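Local coordinates for protein transcriptional regulator (Streptococcus pneumoniae, PDB 2GNP) that is of unknown detailed function but, as a transcriptional regulator with a putative sugar-binding domain, probably senses a sugar-derived effector to control gene expression, at residues Y15-K19 against Y20-S24; L39-R42 against I43-A47; G188-C192 against R193-S197. All blocks are in the same frame, centred on the assembly; numbering follows the deposited sequence.

Interaction 1: Y15-K19 against Y20-S24; sequences YVKEK and YSLES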
loop_
_atom_site.group_PDB
_atom_site.type_symbol
_atom_site.label_atom_id
_atom_site.label_comp_id
_atom_site.label_asym_id
_atom_site.label_seq_id
_atom_site.Cartn_x
_atom_site.Cartn_y
_atom_site.Cartn_z
ATOM N N TYR A 15 -3.883 6.434 21.349
ATOM C CA TYR A 15 -5.328 6.346 21.244
ATOM C C TYR A 15 -5.780 5.602 19.977
ATOM O O TYR A 15 -6.606 4.653 20.043
ATOM C CB TYR A 15 -5.957 7.740 21.312
ATOM C CG TYR A 15 -7.432 7.764 21.104
ATOM C CD1 TYR A 15 -7.978 8.053 19.828
ATOM C CD2 TYR A 15 -8.313 7.556 22.182
ATOM C CE1 TYR A 15 -9.346 8.108 19.621
ATOM C CE2 TYR A 15 -9.681 7.632 21.988
ATOM C CZ TYR A 15 -10.196 7.894 20.708
ATOM O OH TYR A 15 -11.550 7.966 20.489
ATOM N N VAL A 16 -5.198 5.980 18.838
ATOM C CA VAL A 16 -5.604 5.415 17.557
ATOM C C VAL A 16 -5.040 3.982 17.483
ATOM O O VAL A 16 -5.713 3.062 17.000
ATOM C CB VAL A 16 -5.055 6.293 16.371
ATOM C CG1 VAL A 16 -5.203 5.534 14.991
ATOM C CG2 VAL A 16 -5.699 7.669 16.337
ATOM N N LYS A 17 -3.809 3.753 17.934
ATOM C CA LYS A 17 -3.257 2.370 17.950
ATOM C C LYS A 17 -4.137 1.412 18.766
ATOM O O LYS A 17 -4.410 0.298 18.334
ATOM C CB LYS A 17 -1.839 2.311 18.442
ATOM C CG LYS A 17 -0.882 2.859 17.432
ATOM C CD LYS A 17 0.520 2.662 17.899
ATOM C CE LYS A 17 0.830 3.580 19.019
ATOM N NZ LYS A 17 2.307 3.583 19.402
ATOM N N GLU A 18 -4.510 1.819 19.975
ATOM C CA GLU A 18 -5.344 0.944 20.813
ATOM C C GLU A 18 -6.757 0.789 20.186
ATOM O O GLU A 18 -7.352 -0.321 20.215
ATOM C CB GLU A 18 -5.384 1.518 22.225
ATOM C CG GLU A 18 -5.865 0.527 23.286
ATOM C CD GLU A 18 -7.374 0.356 23.250
ATOM O OE1 GLU A 18 -7.815 -0.764 23.617
ATOM O OE2 GLU A 18 -8.110 1.325 22.843
ATOM N N LYS A 19 -7.262 1.848 19.570
ATOM C CA LYS A 19 -8.631 1.826 19.006
ATOM C C LYS A 19 -8.756 0.756 17.911
ATOM O O LYS A 19 -9.754 0.031 17.850
ATOM C CB LYS A 19 -9.106 3.207 18.528
ATOM C CG LYS A 19 -10.558 3.241 18.003
ATOM C CD LYS A 19 -10.962 4.631 17.571
ATOM C CE LYS A 19 -12.418 4.772 17.155
ATOM N NZ LYS A 19 -13.314 4.682 18.380
ATOM N N TYR A 20 -7.758 0.701 17.032
ATOM C CA TYR A 20 -7.807 -0.183 15.865
ATOM C C TYR A 20 -6.920 -1.379 15.977
ATOM O O TYR A 20 -6.862 -2.210 15.062
ATOM C CB TYR A 20 -7.478 0.598 14.595
ATOM C CG TYR A 20 -8.465 1.700 14.365
ATOM C CD1 TYR A 20 -8.133 3.041 14.602
ATOM C CD2 TYR A 20 -9.767 1.401 13.952
ATOM C CE1 TYR A 20 -9.071 4.074 14.403
ATOM C CE2 TYR A 20 -10.700 2.395 13.728
ATOM C CZ TYR A 20 -10.378 3.749 13.957
ATOM O OH TYR A 20 -11.288 4.799 13.787
ATOM N N SER A 21 -6.213 -1.503 17.101
ATOM C CA SER A 21 -5.276 -2.590 17.317
ATOM C C SER A 21 -4.162 -2.624 16.268
ATOM O O SER A 21 -3.740 -3.674 15.730
ATOM C CB SER A 21 -5.977 -3.928 17.544
ATOM O OG SER A 21 -5.059 -5.009 17.445
ATOM N N LEU A 22 -3.678 -1.412 16.043
ATOM C CA LEU A 22 -2.667 -1.118 15.025
ATOM C C LEU A 22 -1.337 -1.116 15.777
ATOM O O LEU A 22 -1.176 -0.383 16.784
ATOM C CB LEU A 22 -2.975 0.276 14.435
ATOM C CG LEU A 22 -1.893 0.821 13.540
ATOM C CD1 LEU A 22 -1.959 0.024 12.216
ATOM C CD2 LEU A 22 -2.107 2.287 13.218
ATOM N N GLU A 23 -0.376 -1.900 15.333
ATOM C CA GLU A 23 0.914 -2.031 16.009
ATOM C C GLU A 23 1.801 -0.772 16.056
ATOM O O GLU A 23 2.376 -0.463 17.095
ATOM C CB GLU A 23 1.651 -3.247 15.426
ATOM C CG GLU A 23 3.015 -3.463 15.964
ATOM C CD GLU A 23 3.654 -4.796 15.471
ATOM O OE1 GLU A 23 2.942 -5.844 15.343
ATOM O OE2 GLU A 23 4.879 -4.789 15.226
ATOM N N SER A 24 1.893 -0.061 14.941
ATOM C CA SER A 24 2.756 1.105 14.829
ATOM C C SER A 24 2.083 2.186 14.046
ATOM O O SER A 24 1.327 1.920 13.126
ATOM C CB SER A 24 4.048 0.769 14.081
ATOM O OG SER A 24 4.754 -0.252 14.736
#

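Interaction 2: L39-R42 against I43-A47; sequences LSER and ISQVA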
loop_
_atom_site.group_PDB
_atom_site.type_symbol
_atom_site.label_atom_id
_atom_site.label_comp_id
_atom_site.label_asym_id
_atom_site.label_seq_id
_atom_site.Cartn_x
_atom_site.Cartn_y
_atom_site.Cartn_z
ATOM N N LEU A 39 4.210 19.390 2.664
ATOM C CA LEU A 39 3.562 18.349 3.459
ATOM C C LEU A 39 4.040 16.999 2.943
ATOM O O LEU A 39 4.467 16.175 3.742
ATOM C CB LEU A 39 2.038 18.439 3.390
ATOM C CG LEU A 39 1.306 17.300 4.120
ATOM C CD1 LEU A 39 1.597 17.267 5.613
ATOM C CD2 LEU A 39 -0.236 17.447 3.914
ATOM N N SER A 40 4.032 16.793 1.616
ATOM C CA SER A 40 4.522 15.508 1.059
ATOM C C SER A 40 5.987 15.253 1.419
ATOM O O SER A 40 6.365 14.123 1.733
ATOM C CB SER A 40 4.288 15.475 -0.459
ATOM O OG SER A 40 4.867 14.298 -1.018
ATOM N N GLU A 41 6.834 16.290 1.414
ATOM C CA GLU A 41 8.211 16.098 1.879
ATOM C C GLU A 41 8.280 15.608 3.331
ATOM O O GLU A 41 9.089 14.739 3.672
ATOM C CB GLU A 41 9.040 17.395 1.739
ATOM C CG GLU A 41 10.572 17.211 1.817
ATOM C CD GLU A 41 11.132 17.145 3.236
ATOM O OE1 GLU A 41 10.452 17.572 4.201
ATOM O OE2 GLU A 41 12.280 16.670 3.399
ATOM N N ARG A 42 7.457 16.195 4.191
ATOM C CA ARG A 42 7.543 15.920 5.622
ATOM C C ARG A 42 7.133 14.481 5.895
ATOM O O ARG A 42 7.797 13.798 6.656
ATOM C CB ARG A 42 6.640 16.862 6.385
ATOM C CG ARG A 42 6.989 16.959 7.897
ATOM C CD ARG A 42 6.674 18.394 8.479
ATOM N NE ARG A 42 5.282 18.655 8.304
ATOM C CZ ARG A 42 4.733 19.742 7.808
ATOM N NH1 ARG A 42 5.438 20.855 7.472
ATOM N NH2 ARG A 42 3.442 19.708 7.687
ATOM N N ILE A 43 6.063 14.057 5.223
ATOM C CA ILE A 43 5.532 12.707 5.388
ATOM C C ILE A 43 6.554 11.735 4.795
ATOM O O ILE A 43 6.890 10.734 5.418
ATOM C CB ILE A 43 4.149 12.562 4.715
ATOM C CG1 ILE A 43 3.091 13.381 5.471
ATOM C CG2 ILE A 43 3.734 11.082 4.616
ATOM C CD1 ILE A 43 1.786 13.520 4.729
ATOM N N SER A 44 7.049 12.060 3.616
ATOM C CA SER A 44 8.009 11.182 2.929
ATOM C C SER A 44 9.288 10.981 3.701
ATOM O O SER A 44 9.867 9.880 3.674
ATOM C CB SER A 44 8.335 11.691 1.520
ATOM O OG SER A 44 7.202 11.713 0.708
ATOM N N GLN A 45 9.794 12.031 4.374
ATOM C CA GLN A 45 11.043 11.887 5.131
ATOM C C GLN A 45 10.859 10.990 6.353
ATOM O O GLN A 45 11.722 10.201 6.706
ATOM C CB GLN A 45 11.571 13.287 5.535
ATOM C CG GLN A 45 12.904 13.234 6.185
ATOM C CD GLN A 45 13.983 12.651 5.255
ATOM O OE1 GLN A 45 14.590 11.635 5.578
ATOM N NE2 GLN A 45 14.185 13.267 4.100
ATOM N N VAL A 46 9.706 11.138 7.018
ATOM C CA VAL A 46 9.419 10.336 8.194
ATOM C C VAL A 46 9.368 8.884 7.724
ATOM O O VAL A 46 10.052 8.009 8.291
ATOM C CB VAL A 46 8.134 10.773 8.842
ATOM C CG1 VAL A 46 7.644 9.702 9.866
ATOM C CG2 VAL A 46 8.337 12.180 9.524
ATOM N N ALA A 47 8.690 8.684 6.598
ATOM C CA ALA A 47 8.433 7.315 6.066
ATOM C C ALA A 47 9.752 6.685 5.664
ATOM O O ALA A 47 10.000 5.518 5.947
ATOM C CB ALA A 47 7.465 7.347 4.895
#

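Interaction 3: G188-C192 against R193-S197; sequences GEICC and RFFDS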
loop_
_atom_site.group_PDB
_atom_site.type_symbol
_atom_site.label_atom_id
_atom_site.label_comp_id
_atom_site.label_asym_id
_atom_site.label_seq_id
_atom_site.Cartn_x
_atom_site.Cartn_y
_atom_site.Cartn_z
ATOM N N GLY A 188 -12.083 1.610 -1.626
ATOM C CA GLY A 188 -10.648 1.823 -1.828
ATOM C C GLY A 188 -9.966 0.554 -2.285
ATOM O O GLY A 188 -10.616 -0.515 -2.507
ATOM N N GLU A 189 -8.644 0.686 -2.490
ATOM C CA GLU A 189 -7.812 -0.499 -2.840
ATOM C C GLU A 189 -6.463 -0.481 -2.178
ATOM O O GLU A 189 -5.948 0.580 -1.811
ATOM C CB GLU A 189 -7.672 -0.799 -4.321
ATOM C CG GLU A 189 -6.746 0.036 -5.216
ATOM C CD GLU A 189 -5.217 0.177 -4.928
ATOM O OE1 GLU A 189 -4.364 -0.739 -4.632
ATOM O OE2 GLU A 189 -4.793 1.374 -5.016
ATOM N N ILE A 190 -5.952 -1.694 -1.983
ATOM C CA ILE A 190 -4.601 -1.894 -1.462
ATOM C C ILE A 190 -4.056 -3.093 -2.201
ATOM O O ILE A 190 -4.747 -4.095 -2.381
ATOM C CB ILE A 190 -4.658 -2.057 0.097
ATOM C CG1 ILE A 190 -3.258 -1.961 0.737
ATOM C CG2 ILE A 190 -5.426 -3.392 0.550
ATOM C CD1 ILE A 190 -3.322 -1.871 2.322
ATOM N N CYS A 191 -2.802 -3.011 -2.672
ATOM C CA CYS A 191 -2.222 -4.084 -3.486
ATOM C C CYS A 191 -3.143 -4.479 -4.664
ATOM O O CYS A 191 -3.189 -5.632 -5.036
ATOM C CB CYS A 191 -1.889 -5.314 -2.665
ATOM S SG CYS A 191 -0.541 -4.958 -1.496
ATOM N N CYS A 192 -3.851 -3.497 -5.187
ATOM C CA CYS A 192 -4.732 -3.647 -6.329
ATOM C C CYS A 192 -5.961 -4.523 -6.064
ATOM O O CYS A 192 -6.585 -5.017 -7.014
ATOM C CB CYS A 192 -3.892 -4.149 -7.542
ATOM S SG CYS A 192 -2.583 -2.948 -7.982
ATOM N N ARG A 193 -6.314 -4.678 -4.797
ATOM C CA ARG A 193 -7.547 -5.375 -4.362
ATOM C C ARG A 193 -8.490 -4.383 -3.763
ATOM O O ARG A 193 -8.076 -3.513 -2.991
ATOM C CB ARG A 193 -7.269 -6.554 -3.468
ATOM C CG ARG A 193 -6.467 -7.616 -4.282
ATOM C CD ARG A 193 -6.079 -8.738 -3.330
ATOM N NE ARG A 193 -5.330 -9.806 -4.003
ATOM C CZ ARG A 193 -5.871 -10.671 -4.854
ATOM N NH1 ARG A 193 -7.196 -10.585 -5.138
ATOM N NH2 ARG A 193 -5.116 -11.617 -5.452
ATOM N N PHE A 194 -9.754 -4.514 -4.160
ATOM C CA PHE A 194 -10.788 -3.516 -3.885
ATOM C C PHE A 194 -11.607 -3.975 -2.721
ATOM O O PHE A 194 -12.043 -5.130 -2.695
ATOM C CB PHE A 194 -11.634 -3.295 -5.162
ATOM C CG PHE A 194 -10.816 -2.629 -6.262
ATOM C CD1 PHE A 194 -10.742 -1.246 -6.305
ATOM C CD2 PHE A 194 -10.057 -3.380 -7.165
ATOM C CE1 PHE A 194 -9.962 -0.618 -7.250
ATOM C CE2 PHE A 194 -9.227 -2.721 -8.119
ATOM C CZ PHE A 194 -9.214 -1.351 -8.153
ATOM N N PHE A 195 -11.852 -3.060 -1.793
ATOM C CA PHE A 195 -12.614 -3.435 -0.585
ATOM C C PHE A 195 -13.718 -2.445 -0.260
ATOM O O PHE A 195 -13.704 -1.290 -0.715
ATOM C CB PHE A 195 -11.679 -3.588 0.606
ATOM C CG PHE A 195 -10.737 -2.414 0.795
ATOM C CD1 PHE A 195 -9.379 -2.529 0.462
ATOM C CD2 PHE A 195 -11.215 -1.189 1.248
ATOM C CE1 PHE A 195 -8.486 -1.431 0.663
ATOM C CE2 PHE A 195 -10.360 -0.104 1.427
ATOM C CZ PHE A 195 -8.980 -0.234 1.105
ATOM N N ASP A 196 -14.655 -2.929 0.563
ATOM C CA ASP A 196 -15.732 -2.108 1.071
ATOM C C ASP A 196 -15.386 -1.353 2.355
ATOM O O ASP A 196 -14.216 -1.273 2.771
ATOM C CB ASP A 196 -16.989 -2.977 1.231
ATOM C CG ASP A 196 -16.909 -3.924 2.433
ATOM O OD1 ASP A 196 -15.925 -3.881 3.236
ATOM O OD2 ASP A 196 -17.881 -4.688 2.635
ATOM N N SER A 197 -16.387 -0.756 2.998
ATOM C CA SER A 197 -16.121 0.130 4.173
ATOM C C SER A 197 -15.569 -0.561 5.406
ATOM O O SER A 197 -15.139 0.128 6.356
ATOM C CB SER A 197 -17.424 0.857 4.570
ATOM O OG SER A 197 -18.295 -0.053 5.190
#

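Interaction 1: Y15-K19 against Y20-S24
Lys17 and Leu22 meet where helix 5-20 ends in a C-cap with the 6→1 bond and positive-phi residue of a Schellman motif. Ser21 is the first residue to leave helical geometry, with a phi of 59°, and the reversal there lets Leu22 N reach back to Lys17 O at 3.0 Å, in the carbonyl plane and on a lone pair. Just before the reversal the helical i to i-4 pattern still holds: Tyr20 N donates to Val16 O over 3.1 Å.

The tight side of the contact is built round the Tyr20 ring. Lys19 and Tyr20 lie side by side and point the same way, and Lys19 CG sits over the centre of the ring, 4.0 Å from its centroid and 12° off the normal, a CH-pi contact. The methylenes of Lys19 follow the ring as far as CE, with CD 3.7 Å from Tyr20 CE1. From the preceding turn of the helix, Val16 CG1 touches the ring at Tyr20 CD1, 3.9 Å away. Beyond the contact, Leu238 and Leu241 of helix 234-242 and Leu260 of helix 253-264 also touch this ring, and its hydroxyl is hydrogen-bonded to Asp263.

By contrast, the outer side is loose. Glu18, Ser21 and Glu23 are exposed and their CB atoms point away from the opposing segment; Glu23 is held instead by a hydrogen bond to Gln223. The bend at the last torsion of Lys19 turns its ammonium off the line of the chain. Between the two regimes lies Lys17, partly exposed, with its methylenes laid along the departing chain. Its CG, anti to the carbonyl carbon (chi1 -73°), comes to 3.3 Å from Leu22 O. Farther out, Lys17 CD lies 3.7 Å from Glu23 O.

Interaction 2: L39-R42 against I43-A47
Ser44 OG lies anti to its own carbonyl carbon and beside the backbone N (chi1 -62°), and from there folds back one turn of the helix to donate to Ser40 O at 2.7 Å. Ser44 N reaches the same oxygen at 2.9 Å. The two donors arrive from opposite faces of the carbonyl plane, the hydroxyl well above it, so that Ser40 O is gripped twice and the Ser44 side chain is fixed in rotation. A serine hydroxyl sharing the carbonyl four residues back with its own N-H is a common arrangement inside helices.

On another flank, Ile43 turns CG1 anti to the carbonyl carbon (chi1 -69°), and its CD1 meets Leu39 CD1 at 3.9 Å, one methyl against another. In the backbone of the same turn, Ile43 N bonds to Leu39 O over 3.0 Å. Glu41 and Gln45 run alongside one another on an exposed flank, but their polar ends stay apart, with Glu41 OE2 4.0 Å from Gln45 NE2. Arg42 carries its guanidinium away to a salt bridge with Asp34.

This turn belongs to helix 36-54. Ser40 and Ser44 rest on helix 67-75 through Asn71, Ile43 and Val46 pack on Ile28 of strand 24-28, and Leu39 and Ala47 touch strand 248-252.

Interaction 3: G188-C192 against R193-S197
Ile190 and Arg193 close a beta hairpin through a type I' turn, with Cys191 and Cys192 at its corners. Both backbone groups of this pair are used: Arg193 N donates to Ile190 O at 2.9 Å, and Ile190 N to Arg193 O at 3.0 Å. Farther from the turn, Phe195 N bonds to Gly188 O at 2.9 Å, whereas the return bond from Gly188 N to Phe195 O is weak.

The N-H of Cys192, at the turn's third position, is satisfied by a side chain: Glu189 doubles back, bent at chi1 (76°) and chi2, and its OE1 accepts it on the anti side of the carboxylate, Cys192 N to Glu189 OE1 2.9 Å. Across the non-hydrogen-bonded pair Glu189-Phe194, Glu189 CB lies over one face of the Phe194 ring, offset toward its rim and 3.9 Å from its centroid, a CH-pi contact. Arg193 extends away from the hairpin, where its guanidinium is taken up by Glu201 in a salt bridge and by the carbonyls of Gln207, Ala212 and Ile213. Gly188 O faces the centre of the Phe195 ring, 3.6 Å from its plane, and Ile190 CG2 meets Phe195 CE1 at 3.6 Å.

In the fold
The three contacts lie in series and do not touch. Interaction 1 is centred about 21 Å from each of the others, with nearest atoms about 10 Å from interaction 2 and about 9 Å from interaction 3. Interactions 2 and 3 sit on opposite sides of the chain's centre, their centres about 24 Å apart. The mixed sheet connects them: residues 20-24 lead into strand 24-28, on which helix 36-54 of interaction 2 packs, and the sheet continues through strands 248-252, 223-227 and 153-160 to the hairpin of interaction 3. Helix 234-242 also bridges interactions 1 and 3, touching Tyr20 and Phe195. The parallel strands and helices are consistent with a Rossmann-like sugar-binding domain.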